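Local coordinates for CELL WALL surface anchor family protein (Streptococcus pneumoniae, PDB 2WW8) that serves as the adhesin of the pneumococcal pilus and probably attaches the bacterium to host cells through an integrin-like domain, at residues A[252-257]-A[574-579]. Residues are numbered along the deposited sequence; the frame is centred on the assembly and turned at random. Where two conformers were deposited one is given.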
ATOM      1  N   GLY A 252      -9.716  -4.182 -29.503  1.00 11.62           N
ATOM      2  CA  GLY A 252      -9.104  -3.002 -28.866  1.00  9.97           C
ATOM      3  C   GLY A 252      -8.460  -3.347 -27.525  1.00 12.41           C
ATOM      4  O   GLY A 252      -7.294  -3.001 -27.288  1.00 12.13           O
ATOM      5  N   GLU A 253      -9.175  -4.056 -26.651  1.00 10.81           N
ATOM      6  CA  GLU A 253      -8.562  -4.485 -25.392  1.00 13.84           C
ATOM      7  C   GLU A 253      -7.348  -5.406 -25.624  1.00 13.24           C
ATOM      8  O   GLU A 253      -6.364  -5.288 -24.869  1.00 12.80           O
ATOM      9  CB  GLU A 253      -9.561  -5.152 -24.442  1.00 15.60           C
ATOM     10  CG  GLU A 253     -10.768  -4.255 -24.032  1.00 23.68           C
ATOM     11  CD  GLU A 253     -12.002  -4.984 -23.415  1.00 37.17           C
ATOM     12  OE1 GLU A 253     -12.098  -6.246 -23.452  1.00 41.19           O
ATOM     13  OE2 GLU A 253     -12.922  -4.282 -22.905  1.00 37.48           O
ATOM     14  N   ALA A 254      -7.418  -6.313 -26.612  1.00 12.01           N
ATOM     15  CA  ALA A 254      -6.296  -7.198 -26.934  1.00 12.72           C
ATOM     16  C   ALA A 254      -5.107  -6.335 -27.446  1.00 12.77           C
ATOM     17  O   ALA A 254      -3.975  -6.542 -27.034  1.00 12.03           O
ATOM     18  CB  ALA A 254      -6.672  -8.233 -27.993  1.00  9.62           C
ATOM     19  N   THR A 255      -5.374  -5.350 -28.309  1.00 12.43           N
ATOM     20  CA  THR A 255      -4.316  -4.476 -28.818  1.00 14.31           C
ATOM     21  C   THR A 255      -3.584  -3.749 -27.674  1.00 15.54           C
ATOM     22  O   THR A 255      -2.335  -3.800 -27.631  1.00 13.39           O
ATOM     23  CB  THR A 255      -4.873  -3.497 -29.869  1.00 14.44           C
ATOM     24  OG1 THR A 255      -5.434  -4.254 -30.938  1.00 13.28           O
ATOM     25  CG2 THR A 255      -3.847  -2.486 -30.442  1.00 17.76           C
ATOM     26  N   ARG A 256      -4.365  -3.126 -26.778  1.00 14.45           N
ATOM     27  CA  ARG A 256      -3.809  -2.446 -25.612  1.00 14.73           C
ATOM     28  C   ARG A 256      -2.923  -3.390 -24.794  1.00 13.28           C
ATOM     29  O   ARG A 256      -1.879  -2.906 -24.347  1.00 12.27           O
ATOM     30  CB  ARG A 256      -4.855  -1.798 -24.701  1.00 14.48           C
ATOM     31  CG  ARG A 256      -5.581  -0.630 -25.427  1.00 16.25           C
ATOM     32  CD  ARG A 256      -6.747  -0.146 -24.548  1.00 17.98           C
ATOM     33  NE  ARG A 256      -7.251   1.026 -25.250  1.00 18.34           N
ATOM     34  CZ  ARG A 256      -8.439   1.588 -25.079  1.00 23.76           C
ATOM     35  NH1 ARG A 256      -9.275   1.074 -24.172  1.00 19.40           N
ATOM     36  NH2 ARG A 256      -8.740   2.669 -25.813  1.00 21.66           N
ATOM     37  N   SER A 257      -3.347  -4.646 -24.589  1.00 11.30           N
ATOM     38  CA  SER A 257      -2.547  -5.576 -23.772  0.50 12.88           C
ATOM     39  C   SER A 257      -1.272  -5.988 -24.492  1.00 12.04           C
ATOM     40  O   SER A 257      -0.236  -6.077 -23.859  1.00 11.46           O
ATOM     41  CB  SER A 257      -3.282  -6.821 -23.281  0.50 11.93           C
ATOM     42  OG  SER A 257      -2.327  -7.633 -22.618  0.50 13.64           O
ATOM     43  N   LYS A 574     -10.692 -14.822 -27.595  1.00 13.49           N
ATOM     44  CA  LYS A 574      -9.364 -15.454 -27.780  1.00 15.09           C
ATOM     45  C   LYS A 574      -8.432 -14.694 -28.732  1.00 15.00           C
ATOM     46  O   LYS A 574      -7.393 -15.210 -29.136  1.00 13.78           O
ATOM     47  CB  LYS A 574      -9.450 -16.878 -28.346  1.00 15.83           C
ATOM     48  CG  LYS A 574     -10.404 -17.875 -27.687  1.00 20.35           C
ATOM     49  CD  LYS A 574     -10.028 -18.150 -26.301  1.00 23.01           C
ATOM     50  CE  LYS A 574     -10.860 -19.299 -25.712  1.00 31.09           C
ATOM     51  NZ  LYS A 574      -9.918 -20.078 -24.880  1.00 32.94           N
ATOM     52  N   ILE A 575      -8.830 -13.500 -29.152  1.00 14.89           N
ATOM     53  CA  ILE A 575      -7.922 -12.648 -29.892  1.00 13.94           C
ATOM     54  C   ILE A 575      -6.603 -12.369 -29.152  1.00 14.30           C
ATOM     55  O   ILE A 575      -5.521 -12.585 -29.688  1.00 14.84           O
ATOM     56  CB  ILE A 575      -8.619 -11.346 -30.286  1.00 14.87           C
ATOM     57  CG1 ILE A 575      -9.868 -11.645 -31.140  1.00 14.16           C
ATOM     58  CG2 ILE A 575      -7.612 -10.355 -30.993  1.00 12.63           C
ATOM     59  CD1 ILE A 575     -10.818 -10.449 -31.121  1.00 13.39           C
ATOM     60  N   LEU A 576      -6.646 -11.964 -27.889  1.00 14.02           N
ATOM     61  CA  LEU A 576      -5.407 -11.737 -27.159  1.00 13.63           C
ATOM     62  C   LEU A 576      -4.541 -13.010 -27.101  1.00 14.27           C
ATOM     63  O   LEU A 576      -3.318 -12.970 -27.360  1.00 13.75           O
ATOM     64  CB  LEU A 576      -5.675 -11.166 -25.757  1.00 11.74           C
ATOM     65  CG  LEU A 576      -4.399 -10.863 -24.959  1.00 15.74           C
ATOM     66  CD1 LEU A 576      -3.379  -9.974 -25.801  1.00 14.58           C
ATOM     67  CD2 LEU A 576      -4.738 -10.300 -23.576  1.00 14.73           C
ATOM     68  N   GLU A 577      -5.185 -14.139 -26.808  1.00 12.21           N
ATOM     69  CA  GLU A 577      -4.448 -15.374 -26.702  1.00 14.45           C
ATOM     70  C   GLU A 577      -3.679 -15.597 -28.003  1.00 13.75           C
ATOM     71  O   GLU A 577      -2.534 -16.036 -27.981  1.00 11.98           O
ATOM     72  CB  GLU A 577      -5.418 -16.517 -26.415  1.00 14.53           C
ATOM     73  CG  GLU A 577      -4.853 -17.933 -26.547  1.00 21.13           C
ATOM     74  CD  GLU A 577      -6.059 -18.896 -26.445  1.00 35.83           C
ATOM     75  OE1 GLU A 577      -6.494 -19.171 -25.299  1.00 33.99           O
ATOM     76  OE2 GLU A 577      -6.636 -19.296 -27.498  1.00 38.62           O
ATOM     77  N   GLN A 578      -4.298 -15.293 -29.141  1.00 12.74           N
ATOM     78  CA  GLN A 578      -3.599 -15.572 -30.406  1.00 13.87           C
ATOM     79  C   GLN A 578      -2.466 -14.598 -30.738  1.00 13.73           C
ATOM     80  O   GLN A 578      -1.395 -15.019 -31.202  1.00 12.42           O
ATOM     81  CB  GLN A 578      -4.619 -15.716 -31.521  1.00 15.12           C
ATOM     82  CG  GLN A 578      -4.052 -16.202 -32.805  1.00 20.57           C
ATOM     83  CD  GLN A 578      -3.280 -17.516 -32.692  1.00 26.21           C
ATOM     84  OE1 GLN A 578      -2.134 -17.570 -33.166  1.00 33.73           O
ATOM     85  NE2 GLN A 578      -3.832 -18.521 -32.029  1.00 11.39           N
ATOM     86  N   LEU A 579      -2.696 -13.312 -30.455  1.00 12.01           N
ATOM     87  CA  LEU A 579      -1.654 -12.300 -30.554  1.00 13.14           C
ATOM     88  C   LEU A 579      -0.521 -12.687 -29.614  1.00 14.85           C
ATOM     89  O   LEU A 579       0.663 -12.602 -29.988  1.00 14.44           O
ATOM     90  CB  LEU A 579      -2.163 -10.916 -30.154  1.00 13.42           C
ATOM     91  CG  LEU A 579      -3.171 -10.281 -31.105  1.00 13.68           C
ATOM     92  CD1 LEU A 579      -3.820  -9.056 -30.460  1.00 17.01           C
ATOM     93  CD2 LEU A 579      -2.537  -9.851 -32.444  1.00 12.14           C
TER
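Two helices lie side by side on one face of the parallel sheet of an integrin I-like (von Willebrand factor A-type) domain. They are helix 247-263 and the start of helix 575-583. The axes of the short segments approach to 9.1 Å, with an angle of 34° between their directions. Ala254 is at the centre of the contact. Its methyl group packs among Ile575, Leu576 and Leu579. CB of Ala254 lies 3.8 Å from CG2 of Ile575 and 3.9 Å from CD1 of Leu579. CB of Ala254 also lies 3.7 Å from the backbone N of Leu576. So small a side chain lets the backbones come close, with CA of Ala254 and CA of Leu576 4.6 Å apart. In Ile575 the CG2 branch is anti to the backbone N and does the touching. Leu579 has CG beside its backbone N. Leu579 also touches Phe383 and Ile385 of strand 379-386 and Val537 of strand 533-539, which places the pair on the parallel sheet. Leu576 takes the other course, with CG anti to the backbone N (chi1 -178°). Its two methyls reach along helix 247-263 toward Ser257. CD1 of Leu576 rests 3.7 Å from the carbonyl O of Ala254. Ser257 turns OG anti to its own N (chi1 175°), and in this conformer OG meets CD2 of Leu576 at 3.7 Å, a van der Waals contact.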